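Local coordinates for MS5a (Brassica napus, PDB 6L77), which has a meiosis-related role that is not understood in detail and probably enhances papain activity through cystatin-like folds, at residues A[145-150]-A[156-161]; A[166-171]-A[177-182]; A[20-25]-A[56-61]. All blocks are in the same frame, centred on the assembly; numbering follows the deposited sequence.

Contact 1: residues A[145-150]-A[156-161]; sequences ISFFNR and HNMSDL
From helix 138-150 the side chain of Phe147 reaches Leu161, Met158 and His156 on the chain that returns toward strand 161-170. Its CG stands anti to the backbone N (chi1 -178°), which carries the ring off the helix and over to the second segment. Leu161 sets CD2 squarely over the centre of one face, 3.9 Å from the ring centroid, a well-centred CH-pi contact, while its other methyl, CD1, lies 3.8 Å from Phe147 CB. Tyr192 and Gln194 of strand 186-195 touch both residues. The chain of Met158, a selenomethionine, bends at chi2 and slides past the ring, bringing SE 4.0 Å from Phe147 CD2 as a Met-aromatic contact and CE against Phe148 CB. His156 joins the two phenylalanines in an aromatic cluster. Phe147 CE2 lies near the imidazole plane at its edge, 3.9 Å from His156 CD2, whereas Phe148 turns an edge to the imidazole face in an offset edge-to-face pair, Phe148 CD1 being 3.5 Å from His156 CE1. A water at 2.7 Å from Phe147 O and 3.0 Å from His156 NE2 bridges the segments and sits above the Phe147 face opposite Leu161; NE2 is also hydrogen-bonded to Asp151 O. With an alanine here in place of Phe147, Leu161 CD2 would probably lose the aromatic face it covers and His156 one of its two ring neighbours. No direct hydrogen bond crosses, so between these segments the packing is ring and methyl, and the water adds an indirect polar link.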
ATOM      1  N   ILE A 145      -2.383   5.084  -2.905  1.00 22.07           N
ATOM      2  CA  ILE A 145      -3.007   5.409  -1.626  1.00 20.72           C
ATOM      3  C   ILE A 145      -2.412   6.689  -1.051  1.00 22.90           C
ATOM      4  O   ILE A 145      -3.130   7.518  -0.480  1.00 23.28           O
ATOM      5  CB  ILE A 145      -2.869   4.226  -0.649  1.00 21.97           C
ATOM      6  CG1 ILE A 145      -3.582   2.999  -1.224  1.00 23.25           C
ATOM      7  CG2 ILE A 145      -3.465   4.586   0.706  1.00 24.37           C
ATOM      8  CD1 ILE A 145      -3.345   1.731  -0.449  1.00 21.17           C
ATOM      9  N   SER A 146      -1.100   6.878  -1.208  1.00 23.93           N
ATOM     10  CA  SER A 146      -0.462   8.110  -0.749  1.00 24.77           C
ATOM     11  C   SER A 146      -1.015   9.321  -1.485  1.00 24.74           C
ATOM     12  O   SER A 146      -1.322  10.352  -0.872  1.00 25.08           O
ATOM     13  CB  SER A 146       1.055   8.019  -0.947  1.00 24.48           C
ATOM     14  OG  SER A 146       1.599   6.920  -0.238  1.00 25.41           O
ATOM     15  N   PHE A 147      -1.129   9.224  -2.812  1.00 23.83           N
ATOM     16  CA  PHE A 147      -1.651  10.343  -3.595  1.00 28.57           C
ATOM     17  C   PHE A 147      -3.087  10.669  -3.194  1.00 25.70           C
ATOM     18  O   PHE A 147      -3.455  11.846  -3.063  1.00 28.11           O
ATOM     19  CB  PHE A 147      -1.565  10.010  -5.089  1.00 27.75           C
ATOM     20  CG  PHE A 147      -2.046  11.121  -5.986  1.00 28.34           C
ATOM     21  CD1 PHE A 147      -1.338  12.312  -6.080  1.00 32.00           C
ATOM     22  CD2 PHE A 147      -3.208  10.976  -6.726  1.00 31.00           C
ATOM     23  CE1 PHE A 147      -1.785  13.338  -6.895  1.00 36.12           C
ATOM     24  CE2 PHE A 147      -3.661  12.009  -7.550  1.00 34.46           C
ATOM     25  CZ  PHE A 147      -2.950  13.181  -7.629  1.00 33.05           C
ATOM     26  N   PHE A 148      -3.903   9.631  -2.989  1.00 27.65           N
ATOM     27  CA  PHE A 148      -5.297   9.795  -2.584  1.00 24.71           C
ATOM     28  C   PHE A 148      -5.410  10.559  -1.273  1.00 28.35           C
ATOM     29  O   PHE A 148      -6.241  11.474  -1.141  1.00 28.90           O
ATOM     30  CB  PHE A 148      -5.945   8.412  -2.469  1.00 23.57           C
ATOM     31  CG  PHE A 148      -7.292   8.423  -1.817  1.00 25.06           C
ATOM     32  CD1 PHE A 148      -8.393   8.952  -2.480  1.00 33.05           C
ATOM     33  CD2 PHE A 148      -7.465   7.884  -0.551  1.00 23.51           C
ATOM     34  CE1 PHE A 148      -9.643   8.950  -1.893  1.00 30.87           C
ATOM     35  CE2 PHE A 148      -8.713   7.887   0.051  1.00 29.22           C
ATOM     36  CZ  PHE A 148      -9.806   8.422  -0.619  1.00 30.33           C
ATOM     37  N   ASN A 149      -4.573  10.211  -0.294  1.00 25.07           N
ATOM     38  CA  ASN A 149      -4.633  10.870   1.004  1.00 26.01           C
ATOM     39  C   ASN A 149      -4.104  12.296   0.986  1.00 38.37           C
ATOM     40  O   ASN A 149      -4.256  12.997   1.996  1.00 35.91           O
ATOM     41  CB  ASN A 149      -3.871  10.058   2.054  1.00 25.86           C
ATOM     42  CG  ASN A 149      -4.685   8.899   2.594  1.00 30.86           C
ATOM     43  OD1 ASN A 149      -5.585   9.094   3.412  1.00 35.53           O
ATOM     44  ND2 ASN A 149      -4.380   7.683   2.134  1.00 22.42           N
ATOM     45  N   ARG A 150      -3.489  12.754  -0.111  1.00 28.36           N
ATOM     46  CA  ARG A 150      -3.141  14.175  -0.181  1.00 35.03           C
ATOM     47  C   ARG A 150      -4.389  15.047  -0.202  1.00 41.52           C
ATOM     48  O   ARG A 150      -4.426  16.108   0.433  1.00 41.23           O
ATOM     49  CB  ARG A 150      -2.282  14.463  -1.409  1.00 36.03           C
ATOM     50  CG  ARG A 150      -0.890  13.846  -1.369  1.00 31.50           C
ATOM     51  CD  ARG A 150      -0.021  14.487  -2.430  1.00 34.16           C
ATOM     52  NE  ARG A 150      -0.103  15.936  -2.337  1.00 37.95           N
ATOM     53  CZ  ARG A 150       0.735  16.682  -1.628  1.00 39.12           C
ATOM     54  NH1 ARG A 150       1.735  16.109  -0.969  1.00 36.30           N
ATOM     55  NH2 ARG A 150       0.570  17.998  -1.579  1.00 42.19           N
ATOM     56  N   HIS A 156      -9.689  11.725  -8.603  1.00 52.51           N
ATOM     57  CA  HIS A 156      -8.372  11.164  -8.875  1.00 43.46           C
ATOM     58  C   HIS A 156      -8.366  10.349 -10.160  1.00 41.39           C
ATOM     59  O   HIS A 156      -9.281   9.565 -10.420  1.00 47.48           O
ATOM     60  CB  HIS A 156      -7.931  10.308  -7.691  1.00 37.31           C
ATOM     61  CG  HIS A 156      -7.985  11.038  -6.386  1.00 41.47           C
ATOM     62  ND1 HIS A 156      -9.105  11.044  -5.583  1.00 41.46           N
ATOM     63  CD2 HIS A 156      -7.074  11.825  -5.767  1.00 41.62           C
ATOM     64  CE1 HIS A 156      -8.873  11.784  -4.512  1.00 42.71           C
ATOM     65  NE2 HIS A 156      -7.648  12.270  -4.600  1.00 42.19           N
ATOM     66  N   ASN A 157      -7.341  10.565 -10.977  1.00 45.39           N
ATOM     67  CA  ASN A 157      -7.057   9.745 -12.153  1.00 45.71           C
ATOM     68  C   ASN A 157      -5.675   9.141 -11.927  1.00 40.04           C
ATOM     69  O   ASN A 157      -4.660   9.811 -12.139  1.00 37.25           O
ATOM     70  CB  ASN A 157      -7.108  10.568 -13.438  1.00 50.99           C
ATOM     71  CG  ASN A 157      -6.981   9.714 -14.689  1.00 56.18           C
ATOM     72  OD1 ASN A 157      -6.701   8.516 -14.618  1.00 57.84           O
ATOM     73  ND2 ASN A 157      -7.183  10.331 -15.844  1.00 60.51           N
HETATM   74  N   MSE A 158      -5.634   7.885 -11.488  1.00 37.94           N
HETATM   75  CA  MSE A 158      -4.368   7.261 -11.109  1.00 34.26           C
HETATM   76  C   MSE A 158      -3.437   7.088 -12.301  1.00 39.30           C
HETATM   77  O   MSE A 158      -2.238   6.882 -12.131  1.00 37.66           O
HETATM   78  CB  MSE A 158      -4.598   5.904 -10.436  1.00 33.45           C
HETATM   79  CG  MSE A 158      -5.272   5.987  -9.073  1.00 37.18           C
HETATM   80 SE   MSE A 158      -4.553   7.433  -7.961  1.00 46.85          SE
HETATM   81  CE  MSE A 158      -5.650   7.169  -6.359  1.00 42.55           C
ATOM     82  N   SER A 159      -3.985   7.171 -13.516  1.00 42.03           N
ATOM     83  CA  SER A 159      -3.129   7.080 -14.691  1.00 43.51           C
ATOM     84  C   SER A 159      -2.326   8.354 -14.930  1.00 43.15           C
ATOM     85  O   SER A 159      -1.444   8.353 -15.797  1.00 39.05           O
ATOM     86  CB  SER A 159      -3.964   6.735 -15.928  1.00 48.25           C
ATOM     87  OG  SER A 159      -4.782   7.822 -16.314  1.00 51.45           O
ATOM     88  N   ASP A 160      -2.601   9.431 -14.186  1.00 38.53           N
ATOM     89  CA  ASP A 160      -1.760  10.621 -14.246  1.00 36.59           C
ATOM     90  C   ASP A 160      -0.431  10.440 -13.523  1.00 35.44           C
ATOM     91  O   ASP A 160       0.440  11.309 -13.645  1.00 41.08           O
ATOM     92  CB  ASP A 160      -2.481  11.828 -13.641  1.00 44.02           C
ATOM     93  CG  ASP A 160      -3.742  12.207 -14.397  1.00 53.68           C
ATOM     94  OD1 ASP A 160      -3.872  11.820 -15.579  1.00 54.65           O
ATOM     95  OD2 ASP A 160      -4.595  12.906 -13.809  1.00 51.83           O
ATOM     96  N   LEU A 161      -0.264   9.360 -12.765  1.00 34.09           N
ATOM     97  CA  LEU A 161       0.919   9.156 -11.942  1.00 32.08           C
ATOM     98  C   LEU A 161       1.937   8.310 -12.691  1.00 34.03           C
ATOM     99  O   LEU A 161       1.579   7.320 -13.336  1.00 38.98           O
ATOM    100  CB  LEU A 161       0.548   8.478 -10.623  1.00 31.49           C
ATOM    101  CG  LEU A 161      -0.544   9.170  -9.815  1.00 28.41           C
ATOM    102  CD1 LEU A 161      -0.753   8.451  -8.484  1.00 31.54           C
ATOM    103  CD2 LEU A 161      -0.193  10.649  -9.605  1.00 30.35           C
TER
HETATM  104  O   HOH W   1      -5.077  13.742  -4.001  1.00 40.72           O

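Contact 2: residues A[166-171]-A[177-182]; sequences VVVETE and ETVLKS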
ATOM      1  N   VAL A 166      12.351   4.382  -6.957  1.00 22.57           N
ATOM      2  CA  VAL A 166      11.843   3.677  -5.781  1.00 22.79           C
ATOM      3  C   VAL A 166      13.040   3.151  -5.004  1.00 23.56           C
ATOM      4  O   VAL A 166      13.948   2.559  -5.591  1.00 22.58           O
ATOM      5  CB  VAL A 166      10.895   2.515  -6.146  1.00 24.98           C
ATOM      6  CG1 VAL A 166      10.455   1.763  -4.893  1.00 24.72           C
ATOM      7  CG2 VAL A 166       9.674   3.018  -6.895  1.00 24.45           C
ATOM      8  N   VAL A 167      13.050   3.376  -3.695  1.00 22.00           N
ATOM      9  CA  VAL A 167      14.053   2.802  -2.806  1.00 24.56           C
ATOM     10  C   VAL A 167      13.304   2.104  -1.681  1.00 25.39           C
ATOM     11  O   VAL A 167      12.350   2.662  -1.139  1.00 22.31           O
ATOM     12  CB  VAL A 167      15.005   3.881  -2.249  1.00 28.99           C
ATOM     13  CG1 VAL A 167      15.884   3.322  -1.131  1.00 24.32           C
ATOM     14  CG2 VAL A 167      15.857   4.467  -3.377  1.00 24.77           C
ATOM     15  N   VAL A 168      13.717   0.884  -1.341  1.00 24.20           N
ATOM     16  CA  VAL A 168      13.115   0.144  -0.235  1.00 22.04           C
ATOM     17  C   VAL A 168      14.189  -0.135   0.806  1.00 21.48           C
ATOM     18  O   VAL A 168      15.310  -0.521   0.460  1.00 23.02           O
ATOM     19  CB  VAL A 168      12.475  -1.177  -0.706  1.00 24.30           C
ATOM     20  CG1 VAL A 168      11.891  -1.924   0.489  1.00 24.05           C
ATOM     21  CG2 VAL A 168      11.381  -0.906  -1.746  1.00 21.18           C
ATOM     22  N   GLU A 169      13.844   0.052   2.079  1.00 20.28           N
ATOM     23  CA  GLU A 169      14.747  -0.238   3.181  1.00 24.13           C
ATOM     24  C   GLU A 169      14.155  -1.351   4.033  1.00 23.61           C
ATOM     25  O   GLU A 169      12.963  -1.319   4.378  1.00 20.13           O
ATOM     26  CB  GLU A 169      15.037   1.006   4.035  1.00 28.19           C
ATOM     27  CG  GLU A 169      15.963   0.699   5.218  1.00 28.35           C
ATOM     28  CD  GLU A 169      16.582   1.931   5.877  1.00 37.72           C
ATOM     29  OE1 GLU A 169      16.215   3.067   5.511  1.00 36.24           O
ATOM     30  OE2 GLU A 169      17.448   1.753   6.764  1.00 30.31           O
ATOM     31  N   THR A 170      14.987  -2.336   4.359  1.00 21.20           N
ATOM     32  CA  THR A 170      14.615  -3.451   5.215  1.00 25.36           C
ATOM     33  C   THR A 170      15.439  -3.409   6.491  1.00 24.35           C
ATOM     34  O   THR A 170      16.448  -2.711   6.588  1.00 29.52           O
ATOM     35  CB  THR A 170      14.841  -4.805   4.527  1.00 26.20           C
ATOM     36  OG1 THR A 170      16.233  -4.944   4.235  1.00 26.76           O
ATOM     37  CG2 THR A 170      14.032  -4.902   3.233  1.00 28.39           C
ATOM     38  N   GLU A 171      14.999  -4.216   7.456  1.00 27.41           N
ATOM     39  CA  GLU A 171      15.673  -4.370   8.736  1.00 28.53           C
ATOM     40  C   GLU A 171      16.765  -5.428   8.694  1.00 26.94           C
ATOM     41  O   GLU A 171      17.634  -5.443   9.569  1.00 30.91           O
ATOM     42  CB  GLU A 171      14.630  -4.723   9.811  1.00 37.10           C
ATOM     43  CG  GLU A 171      13.290  -4.000   9.572  1.00 50.82           C
ATOM     44  CD  GLU A 171      12.188  -4.354  10.573  1.00 56.53           C
ATOM     45  OE1 GLU A 171      12.225  -5.453  11.169  1.00 55.33           O
ATOM     46  OE2 GLU A 171      11.275  -3.521  10.754  1.00 57.05           O
ATOM     47  N   GLU A 177      14.895 -10.214  -4.239  0.50 19.00           N
ATOM     48  CA  GLU A 177      13.639 -10.906  -4.518  0.50 20.92           C
ATOM     49  C   GLU A 177      12.769 -11.006  -3.269  0.50 21.96           C
ATOM     50  O   GLU A 177      11.539 -10.887  -3.344  0.50 20.51           O
ATOM     51  CB  GLU A 177      13.922 -12.302  -5.084  0.50 26.70           C
ATOM     52  CG  GLU A 177      14.931 -12.331  -6.218  0.50 27.30           C
ATOM     53  CD  GLU A 177      16.360 -12.473  -5.718  0.50 34.36           C
ATOM     54  OE1 GLU A 177      16.788 -13.619  -5.446  0.50 40.98           O
ATOM     55  OE2 GLU A 177      17.041 -11.440  -5.574  0.50 20.69           O
ATOM     56  N   THR A 178      13.392 -11.234  -2.110  1.00 20.96           N
ATOM     57  CA  THR A 178      12.643 -11.275  -0.857  1.00 20.98           C
ATOM     58  C   THR A 178      12.022  -9.924  -0.543  1.00 24.13           C
ATOM     59  O   THR A 178      10.877  -9.850  -0.076  1.00 21.98           O
ATOM     60  CB  THR A 178      13.571 -11.710   0.276  1.00 21.76           C
ATOM     61  OG1 THR A 178      14.057 -13.027  -0.009  1.00 25.59           O
ATOM     62  CG2 THR A 178      12.841 -11.714   1.612  1.00 26.00           C
ATOM     63  N   VAL A 179      12.760  -8.839  -0.793  1.00 19.66           N
ATOM     64  CA  VAL A 179      12.223  -7.510  -0.513  1.00 18.81           C
ATOM     65  C   VAL A 179      10.946  -7.266  -1.304  1.00 23.56           C
ATOM     66  O   VAL A 179       9.993  -6.656  -0.803  1.00 21.34           O
ATOM     67  CB  VAL A 179      13.289  -6.443  -0.816  1.00 19.97           C
ATOM     68  CG1 VAL A 179      12.760  -5.057  -0.526  1.00 21.48           C
ATOM     69  CG2 VAL A 179      14.554  -6.703   0.020  1.00 20.40           C
ATOM     70  N   LEU A 180      10.906  -7.729  -2.550  1.00 17.97           N
ATOM     71  CA  LEU A 180       9.777  -7.446  -3.437  1.00 18.61           C
ATOM     72  C   LEU A 180       8.616  -8.424  -3.295  1.00 24.76           C
ATOM     73  O   LEU A 180       7.463  -8.035  -3.527  1.00 21.05           O
ATOM     74  CB  LEU A 180      10.258  -7.460  -4.891  1.00 18.48           C
ATOM     75  CG  LEU A 180      11.166  -6.300  -5.273  1.00 23.93           C
ATOM     76  CD1 LEU A 180      12.069  -6.673  -6.463  1.00 23.72           C
ATOM     77  CD2 LEU A 180      10.289  -5.094  -5.604  1.00 25.41           C
ATOM     78  N   LYS A 181       8.882  -9.686  -2.941  1.00 22.24           N
ATOM     79  CA  LYS A 181       7.866 -10.730  -3.052  1.00 23.61           C
ATOM     80  C   LYS A 181       7.356 -11.269  -1.720  1.00 27.17           C
ATOM     81  O   LYS A 181       6.327 -11.945  -1.710  1.00 30.85           O
ATOM     82  CB  LYS A 181       8.401 -11.914  -3.882  1.00 23.65           C
ATOM     83  CG  LYS A 181       8.668 -11.601  -5.351  1.00 31.46           C
ATOM     84  CD  LYS A 181       9.084 -12.864  -6.110  1.00 39.29           C
ATOM     85  CE  LYS A 181       9.715 -12.539  -7.455  1.00 45.32           C
ATOM     86  NZ  LYS A 181       8.759 -11.936  -8.416  1.00 51.31           N
ATOM     87  N   SER A 182       8.044 -11.031  -0.610  1.00 22.40           N
ATOM     88  CA  SER A 182       7.591 -11.551   0.671  1.00 21.64           C
ATOM     89  C   SER A 182       6.952 -10.445   1.498  1.00 24.26           C
ATOM     90  O   SER A 182       7.400  -9.296   1.475  1.00 20.33           O
ATOM     91  CB  SER A 182       8.735 -12.181   1.458  1.00 30.71           C
ATOM     92  OG  SER A 182       9.505 -11.195   2.101  1.00 44.17           O
TER
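The end of strand 161-170 runs past the short helix 176-181, the backbones coming nearest at Thr170 and Val179, whose CA atoms are 7.4 Å apart. Val179 bears the whole contact from the helix side, offering one methyl to each of two strand residues. Its CG1 meets CG1 of Val168 at 3.4 Å, closer than ordinary van der Waals contact, so the two methyls are pressed hard together. In both valines CG1 lies anti to the backbone N (chi1 179° in Val168), and the two side chains slide past each other in opposite directions rather than meeting end on. The second methyl, Val179 CG2, packs 3.7 Å from CG2 of Thr170, the two side chains crossing at a slant. The threonine turns its methyl to the helix, while its OG1 is hydrogen-bonded to Glu172 O, two residues on, which satisfies the hydroxyl beside this apolar patch. The antiparallel sheet is that of a cystatin-like fold, and helix 176-181 is a short helix in the connection between its neighbouring strands 161-170 and 186-195. Val168 and Thr170, two residues apart, direct their side chains to the helix, whereas Glu169 between them points away and forms a salt bridge with Arg123. Tyr126, on the outermost strand 124-127, touches both Val179 and Thr170 and extends the apolar packing. Where the helix ends, Ser182 OG bonds to Thr178 O at 2.9 Å and Ser182 N reaches the same oxygen at 3.1 Å, the two donors arriving from opposite faces of the carbonyl plane.

Contact 3: residues A[20-25]-A[56-61]; sequences VGLHRY and LIAEDP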
ATOM      1  N   VAL A  20      -5.884  -3.473  -1.101  1.00 17.09           N
ATOM      2  CA  VAL A  20      -4.929  -3.785  -0.039  1.00 16.35           C
ATOM      3  C   VAL A  20      -5.181  -5.185   0.508  1.00 18.12           C
ATOM      4  O   VAL A  20      -4.239  -5.951   0.753  1.00 17.23           O
ATOM      5  CB  VAL A  20      -5.007  -2.729   1.077  1.00 19.01           C
ATOM      6  CG1 VAL A  20      -4.219  -3.195   2.317  1.00 23.86           C
ATOM      7  CG2 VAL A  20      -4.472  -1.405   0.574  1.00 18.22           C
ATOM      8  N   GLY A  21      -6.452  -5.529   0.740  1.00 14.55           N
ATOM      9  CA  GLY A  21      -6.755  -6.865   1.222  1.00 15.87           C
ATOM     10  C   GLY A  21      -6.307  -7.940   0.251  1.00 14.46           C
ATOM     11  O   GLY A  21      -5.766  -8.966   0.659  1.00 15.86           O
ATOM     12  N   LEU A  22      -6.558  -7.734  -1.048  1.00 15.61           N
ATOM     13  CA  LEU A  22      -6.093  -8.709  -2.032  1.00 13.12           C
ATOM     14  C   LEU A  22      -4.573  -8.781  -2.059  1.00 19.09           C
ATOM     15  O   LEU A  22      -4.005  -9.864  -2.251  1.00 18.41           O
ATOM     16  CB  LEU A  22      -6.641  -8.354  -3.412  1.00 13.17           C
ATOM     17  CG  LEU A  22      -8.154  -8.571  -3.543  1.00 18.05           C
ATOM     18  CD1 LEU A  22      -8.588  -8.075  -4.877  1.00 23.00           C
ATOM     19  CD2 LEU A  22      -8.483 -10.053  -3.412  1.00 19.29           C
ATOM     20  N   HIS A  23      -3.906  -7.635  -1.865  1.00 17.04           N
ATOM     21  CA  HIS A  23      -2.444  -7.587  -1.768  1.00 15.30           C
ATOM     22  C   HIS A  23      -1.933  -8.453  -0.618  1.00 15.22           C
ATOM     23  O   HIS A  23      -0.991  -9.239  -0.781  1.00 17.21           O
ATOM     24  CB  HIS A  23      -2.032  -6.110  -1.605  1.00 17.29           C
ATOM     25  CG  HIS A  23      -0.665  -5.878  -1.037  1.00 18.64           C
ATOM     26  ND1 HIS A  23       0.475  -6.486  -1.524  1.00 20.85           N
ATOM     27  CD2 HIS A  23      -0.252  -5.042  -0.052  1.00 19.18           C
ATOM     28  CE1 HIS A  23       1.527  -6.054  -0.844  1.00 22.06           C
ATOM     29  NE2 HIS A  23       1.112  -5.174   0.053  1.00 21.86           N
ATOM     30  N   ARG A  24      -2.529  -8.314   0.561  1.00 13.56           N
ATOM     31  CA  ARG A  24      -2.099  -9.109   1.711  1.00 15.85           C
ATOM     32  C   ARG A  24      -2.283 -10.596   1.438  1.00 16.43           C
ATOM     33  O   ARG A  24      -1.355 -11.394   1.623  1.00 16.79           O
ATOM     34  CB  ARG A  24      -2.883  -8.674   2.958  1.00 14.16           C
ATOM     35  CG  ARG A  24      -2.653  -9.551   4.198  1.00 14.71           C
ATOM     36  CD  ARG A  24      -3.327  -8.970   5.430  1.00 15.18           C
ATOM     37  NE  ARG A  24      -3.074  -9.782   6.627  1.00 18.01           N
ATOM     38  CZ  ARG A  24      -3.864 -10.763   7.047  1.00 27.67           C
ATOM     39  NH1 ARG A  24      -4.973 -11.059   6.385  1.00 27.75           N
ATOM     40  NH2 ARG A  24      -3.557 -11.442   8.143  1.00 28.56           N
ATOM     41  N   TYR A  25      -3.465 -10.977   0.950  1.00 13.76           N
ATOM     42  CA  TYR A  25      -3.738 -12.383   0.640  1.00 19.04           C
ATOM     43  C   TYR A  25      -2.798 -12.915  -0.435  1.00 16.65           C
ATOM     44  O   TYR A  25      -2.181 -13.974  -0.271  1.00 17.85           O
ATOM     45  CB  TYR A  25      -5.192 -12.542   0.183  1.00 15.58           C
ATOM     46  CG  TYR A  25      -5.585 -13.972  -0.057  1.00 16.91           C
ATOM     47  CD1 TYR A  25      -5.996 -14.787   0.998  1.00 21.93           C
ATOM     48  CD2 TYR A  25      -5.546 -14.515  -1.340  1.00 18.60           C
ATOM     49  CE1 TYR A  25      -6.362 -16.109   0.777  1.00 21.81           C
ATOM     50  CE2 TYR A  25      -5.908 -15.834  -1.567  1.00 23.05           C
ATOM     51  CZ  TYR A  25      -6.315 -16.621  -0.504  1.00 21.72           C
ATOM     52  OH  TYR A  25      -6.680 -17.931  -0.721  1.00 31.35           O
ATOM     53  N   LEU A  56     -16.098  -8.305  -1.148  1.00 15.98           N
ATOM     54  CA  LEU A  56     -15.763  -8.063  -2.542  1.00 15.53           C
ATOM     55  C   LEU A  56     -15.736  -9.386  -3.291  1.00 15.20           C
ATOM     56  O   LEU A  56     -15.653 -10.459  -2.690  1.00 18.11           O
ATOM     57  CB  LEU A  56     -14.408  -7.358  -2.679  1.00 16.30           C
ATOM     58  CG  LEU A  56     -13.254  -8.106  -2.005  1.00 25.49           C
ATOM     59  CD1 LEU A  56     -12.143  -8.351  -2.997  1.00 29.38           C
ATOM     60  CD2 LEU A  56     -12.721  -7.382  -0.763  1.00 34.71           C
ATOM     61  N   ILE A  57     -15.819  -9.287  -4.617  1.00 18.35           N
ATOM     62  CA  ILE A  57     -15.677 -10.429  -5.507  1.00 18.37           C
ATOM     63  C   ILE A  57     -14.313 -10.311  -6.160  1.00 16.36           C
ATOM     64  O   ILE A  57     -13.990  -9.265  -6.734  1.00 18.51           O
ATOM     65  CB  ILE A  57     -16.786 -10.472  -6.573  1.00 18.65           C
ATOM     66  CG1 ILE A  57     -18.167 -10.365  -5.915  1.00 22.06           C
ATOM     67  CG2 ILE A  57     -16.651 -11.734  -7.407  1.00 22.47           C
ATOM     68  CD1 ILE A  57     -18.408 -11.398  -4.848  1.00 22.88           C
ATOM     69  N   ALA A  58     -13.501 -11.355  -6.030  1.00 15.28           N
ATOM     70  CA  ALA A  58     -12.217 -11.435  -6.709  1.00 17.82           C
ATOM     71  C   ALA A  58     -12.319 -12.404  -7.877  1.00 21.91           C
ATOM     72  O   ALA A  58     -13.009 -13.425  -7.786  1.00 20.04           O
ATOM     73  CB  ALA A  58     -11.111 -11.894  -5.756  1.00 17.06           C
ATOM     74  N   GLU A  59     -11.630 -12.086  -8.970  1.00 18.51           N
ATOM     75  CA  GLU A  59     -11.522 -12.997 -10.102  1.00 16.18           C
ATOM     76  C   GLU A  59     -10.227 -13.794  -9.987  1.00 17.65           C
ATOM     77  O   GLU A  59      -9.162 -13.239  -9.680  1.00 19.76           O
ATOM     78  CB  GLU A  59     -11.561 -12.246 -11.442  1.00 18.44           C
ATOM     79  CG  GLU A  59     -11.471 -13.212 -12.636  1.00 21.34           C
ATOM     80  CD  GLU A  59     -11.728 -12.564 -14.004  1.00 29.53           C
ATOM     81  OE1 GLU A  59     -11.890 -11.326 -14.099  1.00 23.45           O
ATOM     82  OE2 GLU A  59     -11.781 -13.320 -14.992  1.00 25.44           O
ATOM     83  N   ASP A  60     -10.324 -15.102 -10.245  1.00 18.34           N
ATOM     84  CA  ASP A  60      -9.175 -16.007 -10.270  1.00 16.40           C
ATOM     85  C   ASP A  60      -9.060 -16.581 -11.677  1.00 17.80           C
ATOM     86  O   ASP A  60      -9.706 -17.589 -11.999  1.00 18.22           O
ATOM     87  CB  ASP A  60      -9.334 -17.125  -9.236  1.00 23.76           C
ATOM     88  CG  ASP A  60      -8.267 -18.211  -9.367  1.00 34.69           C
ATOM     89  OD1 ASP A  60      -7.225 -17.976 -10.019  1.00 29.95           O
ATOM     90  OD2 ASP A  60      -8.495 -19.321  -8.838  1.00 38.92           O
ATOM     91  N   PRO A  61      -8.251 -15.974 -12.544  1.00 18.81           N
ATOM     92  CA  PRO A  61      -8.195 -16.436 -13.941  1.00 19.79           C
ATOM     93  C   PRO A  61      -7.637 -17.837 -14.094  1.00 20.34           C
ATOM     94  O   PRO A  61      -7.849 -18.451 -15.145  1.00 23.88           O
ATOM     95  CB  PRO A  61      -7.284 -15.399 -14.616  1.00 19.20           C
ATOM     96  CG  PRO A  61      -7.441 -14.142 -13.744  1.00 19.33           C
ATOM     97  CD  PRO A  61      -7.534 -14.700 -12.341  1.00 18.41           C
TER
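The helical bond from Arg24 N to Val20 O, 2.9 Å long, spans the turn from which Leu22 reaches over to Leu56 and Ala58 of strand 49-60. Leu22 CD1 comes 4.0 Å from CD1 of Leu56, the two leucines extending toward each other tip to tip, and Leu22 CG lies equally near that methyl. Leu22 CD2 rests 4.0 Å from CB of Ala58 and also lies near Leu56 CD1. Leu56 reaches this position at some torsional cost: CG is wedged between the backbone N and the carbonyl carbon (chi1 56°), and chi2, at 125°, is close to eclipsed. Ala58 offers only its CB, at the point where the CA atoms of Leu22 and Ala58 are nearest, 8.2 Å apart. Leu35 of the edge strand 34-45 touches both Leu22 and Leu56, and Phe69 of strand 65-75 packs on Leu56. A helix packed on an antiparallel sheet is consistent with the cystatin-like fold, and Leu22 is one of the residues joining helix 12-29 to the sheet. The Leu22 pairs are wholly apolar and at ordinary van der Waals spacing; the contact therefore rests on burial of methyl groups, with no polar bond between the segments to fix its direction.

How the contacts relate
Along the chain, the C-terminal part of MS5, contact 3 comes first, then contact 1, then contact 2, and their centres lie 21 to 22 Å from one another. Contacts 1 and 2 fall within the MS5 family region. Contacts 2 and 3 both join a helix to the same nine-stranded antiparallel sheet, but near different ends of it: strand 49-60 lies next to one outermost strand and strand 161-170 next to the other. Contacts 1 and 3 touch directly, Ile145 CD1 lying 3.5 Å from Val20 CG2, so helices 138-150 and 12-29 pack against each other there. Contact 1 packs helix 138-150 on the chain entering strand 161-170, whose far end takes part in contact 2.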